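Local coordinates for protein triacylglycerol lipase (Clostridium botulinum, PDB 5AH1) that hydrolyses ester bonds as a zinc-binding alpha/beta-hydrolase, acting as a triacylglycerol lipase and on synthetic polyesters, at residues Thr234-Leu239 and Asp384-Cys389; Thr229-Thr234 and Asp393-Gly398; Thr342-Ala347 and Met363-Arg368; Lys29-Glu34 and Phe356-Asn361. All coordinates share one frame; numbering follows the deposited sequence. Where two conformers were deposited one is given.

Contact 1 of 4, residues Thr234-Leu239 and Asp384-Cys389. With K (potassium ion), chain D.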
loop_
_atom_site.group_PDB
_atom_site.type_symbol
_atom_site.label_atom_id
_atom_site.label_comp_id
_atom_site.label_asym_id
_atom_site.label_seq_id
_atom_site.Cartn_x
_atom_site.Cartn_y
_atom_site.Cartn_z
ATOM N N THR A 234 -4.936 -6.717 -8.116
ATOM C CA THR A 234 -4.946 -8.059 -7.600
ATOM C C THR A 234 -6.243 -8.733 -7.995
ATOM O O THR A 234 -7.326 -8.166 -7.866
ATOM C CB THR A 234 -4.789 -8.105 -6.065
ATOM O OG1 THR A 234 -5.074 -9.435 -5.656
ATOM C CG2 THR A 234 -5.708 -7.107 -5.332
ATOM N N THR A 235 -6.126 -9.976 -8.450
ATOM C CA THR A 235 -7.319 -10.725 -8.829
ATOM C C THR A 235 -8.160 -11.127 -7.622
ATOM O O THR A 235 -9.290 -11.551 -7.790
ATOM C CB THR A 235 -7.004 -11.941 -9.708
ATOM O OG1 THR A 235 -6.234 -12.898 -8.978
ATOM C CG2 THR A 235 -6.295 -11.527 -10.992
ATOM N N LEU A 236 -7.651 -10.910 -6.414
ATOM C CA LEU A 236 -8.486 -11.078 -5.224
ATOM C C LEU A 236 -9.667 -10.115 -5.267
ATOM O O LEU A 236 -10.800 -10.478 -4.920
ATOM C CB LEU A 236 -7.688 -10.890 -3.936
ATOM C CG LEU A 236 -8.453 -11.194 -2.643
ATOM C CD1 LEU A 236 -8.965 -12.627 -2.618
ATOM C CD2 LEU A 236 -7.568 -10.917 -1.459
ATOM N N SER A 237 -9.438 -8.884 -5.719
ATOM C CA SER A 237 -10.559 -7.983 -5.902
ATOM C C SER A 237 -11.438 -8.447 -7.066
ATOM O O SER A 237 -12.666 -8.482 -6.940
ATOM C CB SER A 237 -10.129 -6.537 -6.107
ATOM O OG SER A 237 -11.298 -5.777 -6.353
ATOM N N ASP A 238 -10.836 -8.794 -8.200
ATOM C CA ASP A 238 -11.612 -9.214 -9.361
ATOM C C ASP A 238 -12.608 -10.333 -9.013
ATOM O O ASP A 238 -13.756 -10.309 -9.439
ATOM C CB ASP A 238 -10.707 -9.741 -10.465
ATOM C CG ASP A 238 -9.754 -8.704 -11.033
ATOM O OD1 ASP A 238 -9.690 -7.567 -10.567
ATOM O OD2 ASP A 238 -9.012 -9.067 -11.965
ATOM N N LEU A 239 -12.158 -11.308 -8.231
ATOM C CA LEU A 239 -12.901 -12.537 -8.038
ATOM C C LEU A 239 -13.987 -12.438 -6.946
ATOM O O LEU A 239 -14.880 -13.286 -6.903
ATOM C CB LEU A 239 -11.966 -13.733 -7.787
ATOM C CG LEU A 239 -11.180 -13.824 -6.477
ATOM C CD1 LEU A 239 -11.991 -14.479 -5.368
ATOM C CD2 LEU A 239 -9.916 -14.603 -6.718
ATOM N N ASP A 384 1.086 -13.837 -2.706
ATOM C CA ASP A 384 1.547 -13.727 -1.316
ATOM C C ASP A 384 0.392 -13.785 -0.320
ATOM O O ASP A 384 0.546 -13.402 0.846
ATOM C CB ASP A 384 2.365 -12.443 -1.106
ATOM C CG ASP A 384 1.529 -11.180 -1.235
ATOM O OD1 ASP A 384 0.292 -11.289 -1.444
ATOM O OD2 ASP A 384 2.105 -10.076 -1.163
ATOM N N GLY A 385 -0.764 -14.253 -0.796
ATOM C CA GLY A 385 -1.982 -14.303 -0.006
ATOM C C GLY A 385 -2.963 -13.188 -0.333
ATOM O O GLY A 385 -4.166 -13.314 -0.069
ATOM N N VAL A 386 -2.466 -12.087 -0.901
ATOM C CA VAL A 386 -3.287 -10.904 -1.172
ATOM C C VAL A 386 -3.102 -10.363 -2.590
ATOM O O VAL A 386 -4.084 -9.964 -3.217
ATOM C CB VAL A 386 -3.056 -9.798 -0.103
ATOM C CG1 VAL A 386 -3.919 -8.592 -0.364
ATOM C CG2 VAL A 386 -3.334 -10.337 1.282
ATOM N N VAL A 387 -1.866 -10.377 -3.081
ATOM C CA VAL A 387 -1.539 -9.797 -4.380
ATOM C C VAL A 387 -0.762 -10.782 -5.242
ATOM O O VAL A 387 0.209 -11.381 -4.800
ATOM C CB VAL A 387 -0.720 -8.486 -4.229
ATOM C CG1 VAL A 387 -0.399 -7.879 -5.572
ATOM C CG2 VAL A 387 -1.484 -7.479 -3.369
ATOM N N ASN A 388 -1.177 -10.909 -6.503
ATOM C CA ASN A 388 -0.457 -11.748 -7.459
ATOM C C ASN A 388 0.983 -11.261 -7.616
ATOM O O ASN A 388 1.209 -10.066 -7.754
ATOM C CB ASN A 388 -1.146 -11.709 -8.821
ATOM C CG ASN A 388 -2.661 -11.777 -8.715
ATOM O OD1 ASN A 388 -3.296 -10.791 -8.358
ATOM N ND2 ASN A 388 -3.241 -12.942 -9.003
ATOM N N CYS A 389 1.947 -12.177 -7.642
ATOM C CA CYS A 389 3.345 -11.797 -7.755
ATOM C C CYS A 389 3.643 -11.013 -9.013
ATOM O O CYS A 389 4.412 -10.052 -8.978
ATOM C CB CYS A 389 4.252 -13.026 -7.673
ATOM S SG CYS A 389 4.143 -13.932 -6.135
HETATM K K K D . -15.113 -8.318 -8.232
#

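Contact 2 of 4, residues Thr229-Thr234 and Asp393-Gly398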
loop_
_atom_site.group_PDB
_atom_site.type_symbol
_atom_site.label_atom_id
_atom_site.label_comp_id
_atom_site.label_asym_id
_atom_site.label_seq_id
_atom_site.Cartn_x
_atom_site.Cartn_y
_atom_site.Cartn_z
ATOM N N THR A 229 3.020 -4.490 -3.703
ATOM C CA THR A 229 2.022 -3.573 -4.243
ATOM C C THR A 229 1.309 -4.152 -5.473
ATOM O O THR A 229 1.962 -4.698 -6.366
ATOM C CB THR A 229 2.676 -2.231 -4.614
ATOM O OG1 THR A 229 3.106 -1.598 -3.412
ATOM C CG2 THR A 229 1.729 -1.284 -5.368
ATOM N N PRO A 230 -0.026 -4.017 -5.523
ATOM C CA PRO A 230 -0.772 -4.405 -6.728
ATOM C C PRO A 230 -0.615 -3.362 -7.835
ATOM O O PRO A 230 -1.534 -2.624 -8.166
ATOM C CB PRO A 230 -2.207 -4.476 -6.230
ATOM C CG PRO A 230 -2.266 -3.429 -5.153
ATOM C CD PRO A 230 -0.919 -3.505 -4.465
ATOM N N ASN A 231 0.584 -3.269 -8.396
ATOM C CA ASN A 231 0.822 -2.280 -9.433
ATOM C C ASN A 231 -0.014 -2.539 -10.697
ATOM O O ASN A 231 -0.334 -1.596 -11.431
ATOM C CB ASN A 231 2.310 -2.182 -9.768
ATOM C CG ASN A 231 3.107 -1.379 -8.738
ATOM O OD1 ASN A 231 2.773 -0.235 -8.446
ATOM N ND2 ASN A 231 4.181 -1.967 -8.218
ATOM N N ASP A 232 -0.374 -3.803 -10.915
ATOM C CA ASP A 232 -1.343 -4.198 -11.936
ATOM C C ASP A 232 -2.634 -4.750 -11.322
ATOM O O ASP A 232 -3.368 -5.466 -11.979
ATOM C CB ASP A 232 -0.741 -5.236 -12.891
ATOM C CG ASP A 232 0.299 -4.653 -13.816
ATOM O OD1 ASP A 232 0.172 -3.476 -14.222
ATOM O OD2 ASP A 232 1.235 -5.408 -14.168
ATOM N N GLY A 233 -2.935 -4.373 -10.085
ATOM C CA GLY A 233 -4.122 -4.867 -9.406
ATOM C C GLY A 233 -3.900 -6.227 -8.766
ATOM O O GLY A 233 -2.817 -6.819 -8.836
ATOM N N THR A 234 -4.936 -6.717 -8.116
ATOM C CA THR A 234 -4.946 -8.059 -7.600
ATOM C C THR A 234 -6.243 -8.733 -7.995
ATOM O O THR A 234 -7.326 -8.166 -7.866
ATOM C CB THR A 234 -4.789 -8.105 -6.065
ATOM O OG1 THR A 234 -5.074 -9.435 -5.656
ATOM C CG2 THR A 234 -5.708 -7.107 -5.332
ATOM N N ASP A 393 5.992 -6.119 -9.509
ATOM C CA ASP A 393 7.264 -5.541 -9.938
ATOM C C ASP A 393 7.140 -4.148 -10.550
ATOM O O ASP A 393 8.146 -3.461 -10.710
ATOM C CB ASP A 393 8.049 -6.496 -10.862
ATOM C CG ASP A 393 7.364 -6.761 -12.177
ATOM O OD1 ASP A 393 6.237 -6.283 -12.387
ATOM O OD2 ASP A 393 7.984 -7.470 -12.999
ATOM N N GLY A 394 5.916 -3.728 -10.859
ATOM C CA GLY A 394 5.700 -2.426 -11.446
ATOM C C GLY A 394 4.506 -2.472 -12.360
ATOM O O GLY A 394 4.027 -3.552 -12.690
ATOM N N PRO A 395 4.017 -1.294 -12.752
ATOM C CA PRO A 395 2.848 -1.230 -13.630
ATOM C C PRO A 395 3.223 -1.672 -15.047
ATOM O O PRO A 395 4.245 -1.217 -15.575
ATOM C CB PRO A 395 2.482 0.250 -13.584
ATOM C CG PRO A 395 3.814 0.940 -13.348
ATOM C CD PRO A 395 4.524 0.045 -12.389
ATOM N N LYS A 396 2.382 -2.530 -15.624
ATOM C CA LYS A 396 2.531 -3.028 -16.987
ATOM C C LYS A 396 1.224 -2.884 -17.759
ATOM O O LYS A 396 1.249 -2.461 -18.915
ATOM C CB LYS A 396 2.988 -4.491 -16.965
ATOM C CG LYS A 396 4.354 -4.656 -16.301
ATOM C CD LYS A 396 4.782 -6.087 -16.133
ATOM C CE LYS A 396 3.959 -6.901 -15.162
ATOM N NZ LYS A 396 3.846 -6.310 -13.792
ATOM N N LEU A 397 0.088 -3.209 -17.138
ATOM C CA LEU A 397 -1.215 -3.001 -17.773
ATOM C C LEU A 397 -1.402 -1.524 -18.026
ATOM O O LEU A 397 -1.335 -0.715 -17.111
ATOM C CB LEU A 397 -2.342 -3.512 -16.878
ATOM C CG LEU A 397 -2.330 -4.986 -16.452
ATOM C CD1 LEU A 397 -3.519 -5.256 -15.504
ATOM C CD2 LEU A 397 -2.354 -5.941 -17.625
ATOM N N GLY A 398 -1.608 -1.152 -19.281
ATOM C CA GLY A 398 -1.821 0.234 -19.638
ATOM C C GLY A 398 -0.655 1.174 -19.377
ATOM O O GLY A 398 -0.869 2.390 -19.379
#

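Contact 3 of 4, residues Thr342-Ala347 and Met363-Arg368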
loop_
_atom_site.group_PDB
_atom_site.type_symbol
_atom_site.label_atom_id
_atom_site.label_comp_id
_atom_site.label_asym_id
_atom_site.label_seq_id
_atom_site.Cartn_x
_atom_site.Cartn_y
_atom_site.Cartn_z
ATOM N N THR A 342 -2.179 -29.933 -10.662
ATOM C CA THR A 342 -3.051 -29.096 -11.489
ATOM C C THR A 342 -2.380 -27.864 -12.099
ATOM O O THR A 342 -2.967 -27.223 -12.976
ATOM C CB THR A 342 -4.197 -28.533 -10.660
ATOM O OG1 THR A 342 -3.647 -27.773 -9.579
ATOM C CG2 THR A 342 -5.102 -29.642 -10.131
ATOM N N GLY A 343 -1.200 -27.492 -11.622
ATOM C CA GLY A 343 -0.584 -26.258 -12.060
ATOM C C GLY A 343 -1.055 -25.032 -11.294
ATOM O O GLY A 343 -0.511 -23.944 -11.477
ATOM N N HIS A 344 -2.055 -25.188 -10.435
ATOM C CA HIS A 344 -2.531 -24.076 -9.619
ATOM C C HIS A 344 -1.486 -23.728 -8.564
ATOM O O HIS A 344 -0.681 -24.574 -8.182
ATOM C CB HIS A 344 -3.837 -24.435 -8.924
ATOM C CG HIS A 344 -4.969 -24.673 -9.869
ATOM N ND1 HIS A 344 -5.996 -25.550 -9.596
ATOM C CD2 HIS A 344 -5.236 -24.145 -11.085
ATOM C CE1 HIS A 344 -6.847 -25.555 -10.605
ATOM N NE2 HIS A 344 -6.409 -24.713 -11.524
ATOM N N SER A 345 -1.498 -22.476 -8.105
ATOM C CA SER A 345 -0.677 -22.060 -6.966
ATOM C C SER A 345 -1.465 -22.225 -5.677
ATOM O O SER A 345 -2.653 -21.895 -5.615
ATOM C CB SER A 345 -0.206 -20.611 -7.095
ATOM O OG SER A 345 0.827 -20.479 -8.058
ATOM N N VAL A 346 -0.797 -22.742 -4.656
ATOM C CA VAL A 346 -1.400 -22.987 -3.354
ATOM C C VAL A 346 -0.504 -22.465 -2.246
ATOM O O VAL A 346 0.706 -22.313 -2.423
ATOM C CB VAL A 346 -1.672 -24.482 -3.130
ATOM C CG1 VAL A 346 -2.622 -24.979 -4.183
ATOM C CG2 VAL A 346 -0.387 -25.280 -3.163
ATOM N N ALA A 347 -1.094 -22.167 -1.098
ATOM C CA ALA A 347 -0.319 -21.658 0.029
ATOM C C ALA A 347 0.799 -22.601 0.443
ATOM O O ALA A 347 0.594 -23.819 0.516
ATOM C CB ALA A 347 -1.238 -21.442 1.210
ATOM N N MET A 363 -6.965 -17.073 -5.693
ATOM C CA MET A 363 -6.155 -16.391 -6.688
ATOM C C MET A 363 -5.306 -17.394 -7.473
ATOM O O MET A 363 -5.055 -17.218 -8.656
ATOM C CB MET A 363 -5.208 -15.388 -6.031
ATOM C CG MET A 363 -5.811 -14.037 -5.725
ATOM S SD MET A 363 -4.560 -12.856 -5.131
ATOM C CE MET A 363 -4.442 -13.500 -3.523
ATOM N N GLY A 364 -4.862 -18.444 -6.789
ATOM C CA GLY A 364 -3.963 -19.425 -7.373
ATOM C C GLY A 364 -4.590 -20.310 -8.435
ATOM O O GLY A 364 -3.894 -21.126 -9.043
ATOM N N ARG A 365 -5.888 -20.150 -8.669
ATOM C CA ARG A 365 -6.552 -20.883 -9.746
ATOM C C ARG A 365 -7.512 -20.010 -10.541
ATOM O O ARG A 365 -8.338 -20.516 -11.310
ATOM C CB ARG A 365 -7.303 -22.087 -9.190
ATOM C CG ARG A 365 -8.507 -21.737 -8.316
ATOM C CD ARG A 365 -9.002 -22.968 -7.568
ATOM N NE ARG A 365 -7.945 -23.460 -6.695
ATOM C CZ ARG A 365 -7.846 -24.700 -6.238
ATOM N NH1 ARG A 365 -8.760 -25.604 -6.572
ATOM N NH2 ARG A 365 -6.822 -25.025 -5.452
ATOM N N TYR A 366 -7.406 -18.697 -10.363
ATOM C CA TYR A 366 -8.311 -17.763 -11.029
ATOM C C TYR A 366 -7.761 -17.303 -12.373
ATOM O O TYR A 366 -6.702 -16.674 -12.444
ATOM C CB TYR A 366 -8.577 -16.550 -10.143
ATOM C CG TYR A 366 -9.546 -15.548 -10.736
ATOM C CD1 TYR A 366 -10.907 -15.717 -10.603
ATOM C CD2 TYR A 366 -9.104 -14.443 -11.428
ATOM C CE1 TYR A 366 -11.802 -14.804 -11.148
ATOM C CE2 TYR A 366 -9.975 -13.520 -11.963
ATOM C CZ TYR A 366 -11.320 -13.702 -11.822
ATOM O OH TYR A 366 -12.186 -12.768 -12.342
ATOM N N SER A 367 -8.508 -17.632 -13.421
ATOM C CA SER A 367 -8.243 -17.172 -14.773
ATOM C C SER A 367 -9.387 -16.317 -15.268
ATOM O O SER A 367 -10.485 -16.329 -14.694
ATOM C CB SER A 367 -8.089 -18.361 -15.711
ATOM O OG SER A 367 -6.949 -19.105 -15.364
ATOM N N ARG A 368 -9.136 -15.587 -16.346
ATOM C CA ARG A 368 -10.193 -14.809 -16.981
ATOM C C ARG A 368 -9.779 -14.387 -18.377
ATOM O O ARG A 368 -8.694 -13.819 -18.577
ATOM C CB ARG A 368 -10.513 -13.561 -16.147
ATOM C CG ARG A 368 -11.684 -12.759 -16.680
ATOM C CD ARG A 368 -11.869 -11.459 -15.940
ATOM N NE ARG A 368 -10.721 -10.584 -16.154
ATOM C CZ ARG A 368 -10.213 -9.762 -15.253
ATOM N NH1 ARG A 368 -10.741 -9.686 -14.042
ATOM N NH2 ARG A 368 -9.159 -9.030 -15.563
HETATM O O HOH W 1 -5.165 -22.814 -6.075
#

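Contact 4 of 4, residues Lys29-Glu34 and Phe356-Asn361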
loop_
_atom_site.group_PDB
_atom_site.type_symbol
_atom_site.label_atom_id
_atom_site.label_comp_id
_atom_site.label_asym_id
_atom_site.label_seq_id
_atom_site.Cartn_x
_atom_site.Cartn_y
_atom_site.Cartn_z
ATOM N N LYS A 29 -13.604 -21.400 0.119
ATOM C CA LYS A 29 -14.497 -20.286 0.448
ATOM C C LYS A 29 -13.793 -19.187 1.240
ATOM O O LYS A 29 -13.167 -19.447 2.270
ATOM C CB LYS A 29 -15.703 -20.804 1.235
ATOM C CG LYS A 29 -16.808 -19.768 1.431
ATOM C CD LYS A 29 -18.030 -20.350 2.147
ATOM C CE LYS A 29 -18.716 -21.430 1.312
ATOM N NZ LYS A 29 -19.997 -21.903 1.923
ATOM N N ILE A 30 -13.904 -17.954 0.759
ATOM C CA ILE A 30 -13.314 -16.836 1.478
ATOM C C ILE A 30 -14.292 -16.411 2.569
ATOM O O ILE A 30 -15.443 -16.085 2.299
ATOM C CB ILE A 30 -12.945 -15.657 0.571
ATOM C CG1 ILE A 30 -11.834 -16.093 -0.390
ATOM C CG2 ILE A 30 -12.429 -14.481 1.400
ATOM C CD1 ILE A 30 -11.508 -15.077 -1.463
ATOM N N PRO A 31 -13.837 -16.429 3.815
ATOM C CA PRO A 31 -14.702 -16.095 4.947
ATOM C C PRO A 31 -15.008 -14.607 4.993
ATOM O O PRO A 31 -14.232 -13.793 4.485
ATOM C CB PRO A 31 -13.861 -16.510 6.151
ATOM C CG PRO A 31 -12.455 -16.490 5.614
ATOM C CD PRO A 31 -12.486 -16.824 4.236
ATOM N N THR A 32 -16.140 -14.276 5.593
ATOM C CA THR A 32 -16.516 -12.901 5.856
ATOM C C THR A 32 -16.729 -12.807 7.363
ATOM O O THR A 32 -16.412 -13.746 8.109
ATOM C CB THR A 32 -17.796 -12.506 5.108
ATOM O OG1 THR A 32 -18.878 -13.322 5.563
ATOM C CG2 THR A 32 -17.624 -12.670 3.594
ATOM N N LEU A 33 -17.281 -11.698 7.830
ATOM C CA LEU A 33 -17.510 -11.568 9.262
ATOM C C LEU A 33 -18.466 -12.617 9.817
ATOM O O LEU A 33 -18.436 -12.904 11.013
ATOM C CB LEU A 33 -18.002 -10.167 9.610
ATOM C CG LEU A 33 -16.910 -9.101 9.633
ATOM C CD1 LEU A 33 -17.537 -7.744 9.884
ATOM C CD2 LEU A 33 -15.873 -9.413 10.706
ATOM N N GLU A 34 -19.287 -13.196 8.943
ATOM C CA GLU A 34 -20.153 -14.318 9.316
ATOM C C GLU A 34 -19.342 -15.476 9.869
ATOM O O GLU A 34 -19.834 -16.271 10.669
ATOM C CB GLU A 34 -20.898 -14.841 8.088
ATOM C CG GLU A 34 -22.116 -14.069 7.694
ATOM C CD GLU A 34 -22.964 -14.844 6.710
ATOM O OE1 GLU A 34 -22.425 -15.775 6.064
ATOM O OE2 GLU A 34 -24.168 -14.532 6.595
ATOM N N PHE A 356 -4.795 -16.483 5.098
ATOM C CA PHE A 356 -4.658 -16.251 3.657
ATOM C C PHE A 356 -4.725 -17.552 2.855
ATOM O O PHE A 356 -4.531 -17.541 1.652
ATOM C CB PHE A 356 -3.319 -15.561 3.336
ATOM C CG PHE A 356 -3.181 -14.169 3.889
ATOM C CD1 PHE A 356 -4.238 -13.285 3.866
ATOM C CD2 PHE A 356 -1.973 -13.752 4.421
ATOM C CE1 PHE A 356 -4.098 -12.006 4.370
ATOM C CE2 PHE A 356 -1.824 -12.473 4.928
ATOM C CZ PHE A 356 -2.891 -11.604 4.908
ATOM N N TYR A 357 -4.980 -18.687 3.494
ATOM C CA TYR A 357 -5.128 -19.910 2.710
ATOM C C TYR A 357 -6.225 -19.785 1.635
ATOM O O TYR A 357 -5.992 -20.103 0.474
ATOM C CB TYR A 357 -5.408 -21.126 3.590
ATOM C CG TYR A 357 -4.266 -21.643 4.449
ATOM C CD1 TYR A 357 -2.966 -21.163 4.331
ATOM C CD2 TYR A 357 -4.504 -22.648 5.377
ATOM C CE1 TYR A 357 -1.948 -21.662 5.131
ATOM C CE2 TYR A 357 -3.498 -23.146 6.174
ATOM C CZ TYR A 357 -2.227 -22.668 6.043
ATOM O OH TYR A 357 -1.242 -23.188 6.851
ATOM N N PRO A 358 -7.424 -19.316 2.008
ATOM C CA PRO A 358 -8.457 -19.313 0.966
ATOM C C PRO A 358 -8.215 -18.263 -0.114
ATOM O O PRO A 358 -8.525 -18.499 -1.288
ATOM C CB PRO A 358 -9.744 -19.015 1.742
ATOM C CG PRO A 358 -9.309 -18.380 2.995
ATOM C CD PRO A 358 -7.959 -18.964 3.330
ATOM N N THR A 359 -7.665 -17.115 0.267
ATOM C CA THR A 359 -7.401 -16.053 -0.682
ATOM C C THR A 359 -6.278 -16.467 -1.635
ATOM O O THR A 359 -6.387 -16.278 -2.849
ATOM C CB THR A 359 -7.073 -14.738 0.036
ATOM O OG1 THR A 359 -6.031 -14.962 0.988
ATOM C CG2 THR A 359 -8.306 -14.215 0.768
ATOM N N ALA A 360 -5.200 -17.034 -1.097
ATOM C CA ALA A 360 -4.104 -17.530 -1.926
ATOM C C ALA A 360 -4.583 -18.619 -2.870
ATOM O O ALA A 360 -4.208 -18.652 -4.031
ATOM C CB ALA A 360 -2.991 -18.066 -1.053
ATOM N N ASN A 361 -5.410 -19.524 -2.365
ATOM C CA ASN A 361 -5.835 -20.653 -3.174
ATOM C C ASN A 361 -6.821 -20.212 -4.260
ATOM O O ASN A 361 -6.768 -20.719 -5.380
ATOM C CB ASN A 361 -6.369 -21.775 -2.279
ATOM C CG ASN A 361 -5.271 -22.342 -1.361
ATOM O OD1 ASN A 361 -4.071 -22.168 -1.629
ATOM N ND2 ASN A 361 -5.673 -22.987 -0.268
#

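Contact 1 of 4, residues Thr234-Leu239 and Asp384-Cys389
T234 and T235, at the N-terminus of helix 235-239, meet V386 and N388 of the long loop between helix 357-363 and strand 403-405 in a buried, mainly polar contact of the alpha/beta-hydrolase domain. T234 is the N-cap. Its OG1 lies anti to the backbone N (chi1 169°), where it both receives the capping bond from L236 N and donates to V386 O at 2.7 Å, in the plane of that carbonyl. N388 reaches across with its whole amide: T235 N donates to N388 OD1 (2.9 Å) on a lone pair, and N388 ND2 donates to T235 OG1 (3.0 Å), which lies only 5° out of the amide plane. A further bond from ND2 to W380 O helps fix which way round the amide sits. L236 CD2 approaches V386 CG1 loosely at 4.5 Å. The loop is braced by an Asx motif: D384 OD1 accepts from V386 N, closing an Asx turn, and also from V387 N. Within the same short helix, S237 O and D238 O bind a potassium ion, together with M240 O. The first helical turn is thus gripped by directional bonds on two of its N-H groups, L236 N and T235 N.

Contact 2 of 4, residues Thr229-Thr234 and Asp393-Gly398
D232 points both carboxylate oxygens at the loop residues K396 and L397. OD1 takes two backbone donors: K396 N at 2.8 Å, nearly straight at 177° and on the syn lone pair, and L397 N at 2.9 Å, from above the carboxylate plane. OD2 forms a salt bridge with K396 NZ (2.8 Å), the ammonium standing on the syn side but 31° out of plane. The K396 chain bends at chi3 (-67°) and again at chi4, folding back so that NZ also meets D393 OD1 at 2.8 Å and G394 O at 3.0 Å. NZ thus bridges two acids, whose oxygens D232 OD2 and D393 OD1 stay 5.4 Å apart; I390 O is a further acceptor. N231 lays its CB against G394 C at 3.4 Å. Farther out, the N231 amide is held by R189 and T226, and N317 ND2 donates to both N231 O and L397 O. A type I beta turn, P230 to G233, closed by G233 N to P230 O, presents D232. The arrangement is a partly buried salt-bridge network that ties the loop following central strand 221-227 to the loop leading into edge strand 403-405 of the parallel alpha/beta-hydrolase sheet.

Contact 3 of 4, residues Thr342-Ala347 and Met363-Arg368
The H344 imidazole is covered by R365 CB, which sits 3.4 Å from the ring centroid and 8° off its normal, a CH-pi contact over the centre of the face. On the opposite face T342 CB lies near the rim. In the conformer described, the R365 guanidinium, its plane tilted 36° from the imidazole, has H344 ND1 over one face, 3.9 Å above the plane, and V346 CG1 at its edge. R365 CG lies between its backbone N and carbonyl carbon (chi1 68°), and the chain bends at chi3. NE donates to N361 O, which helps fix this fold of the side chain. These groups join the two-stranded antiparallel hairpin of 336-338 and 345-347 to the residues that follow helix 357-363. G364 lies beside the start of strand 345-347: S345 N donates to G364 O (2.9 Å), and G364 CA makes a CA-H...O contact with S345 O at 3.3 Å. The approach is this close because G364 has no side chain; a CB here would clash with S345 O. In the same conformer of R365, one water bridges the segments, donating to S345 O (2.7 Å) and accepting from R365 NH2 (2.8 Å).

Contact 4 of 4, residues Lys29-Glu34 and Phe356-Asn361
P358 and T359, in the first turn of helix 357-363, receive I30 and P31 of the extended N-terminal segment, which runs over the surface of the alpha/beta-hydrolase domain before helix 36-42. The contact is apolar, with no hydrogen bond between the segments and only 175 Å² buried. Along the helix segment, F356 and Y357 come first and supply the carbonyls that accept from A360 N and N361 N. P358 supplies the largest share of the contact. Its CB lies 3.5 Å from K29 O and 4.2 Å from I30 CG1, and its CG meets P31 CD at 3.7 Å, the two proline side chains crossing at about a right angle. Next, T359 splits its roles. Its OG1 probably donates to G385 O, with F356 O also within reach of this proton, whereas CG2, anti to the carbonyl carbon, faces the isoleucine. I30 CG1 is likewise anti to its own carbonyl carbon (chi1 -65°), and from there the side chain extends towards T359 and a patch shared with L236, L239, M240 and Y248. N361 closes the segment with OD1 accepting from A347 N, linking the helix to strand 345-347. At the junction of the segments, the methyl of I30 CD1 lies 4.0 Å from T359 CG2.

Contact 1, with its potassium ion, and contact 2 share T234, their centres 11 Å apart; V387 CG1 packs on P230 CA at 3.7 Å. Contact 3 joins contact 1 through the salt bridge D238 OD2 to R368 NH1 (2.8 Å) and through M363, whose SD lies 3.5 Å from T234 OG1. Helix 357-363 links contact 4 to contact 1, where T359 OG1 and G385 O are 2.7 Å apart, probably hydrogen-bonded. Contact 3 meets contact 4 at A347 N and N361 OD1, 3.0 Å apart. The nearest atoms of contacts 2 and 4 are about 8 Å apart. V387 lies near the probable nucleophile elbow G180-S182-G184, and T229 OG1 is hydrogen-bonded to S182 O.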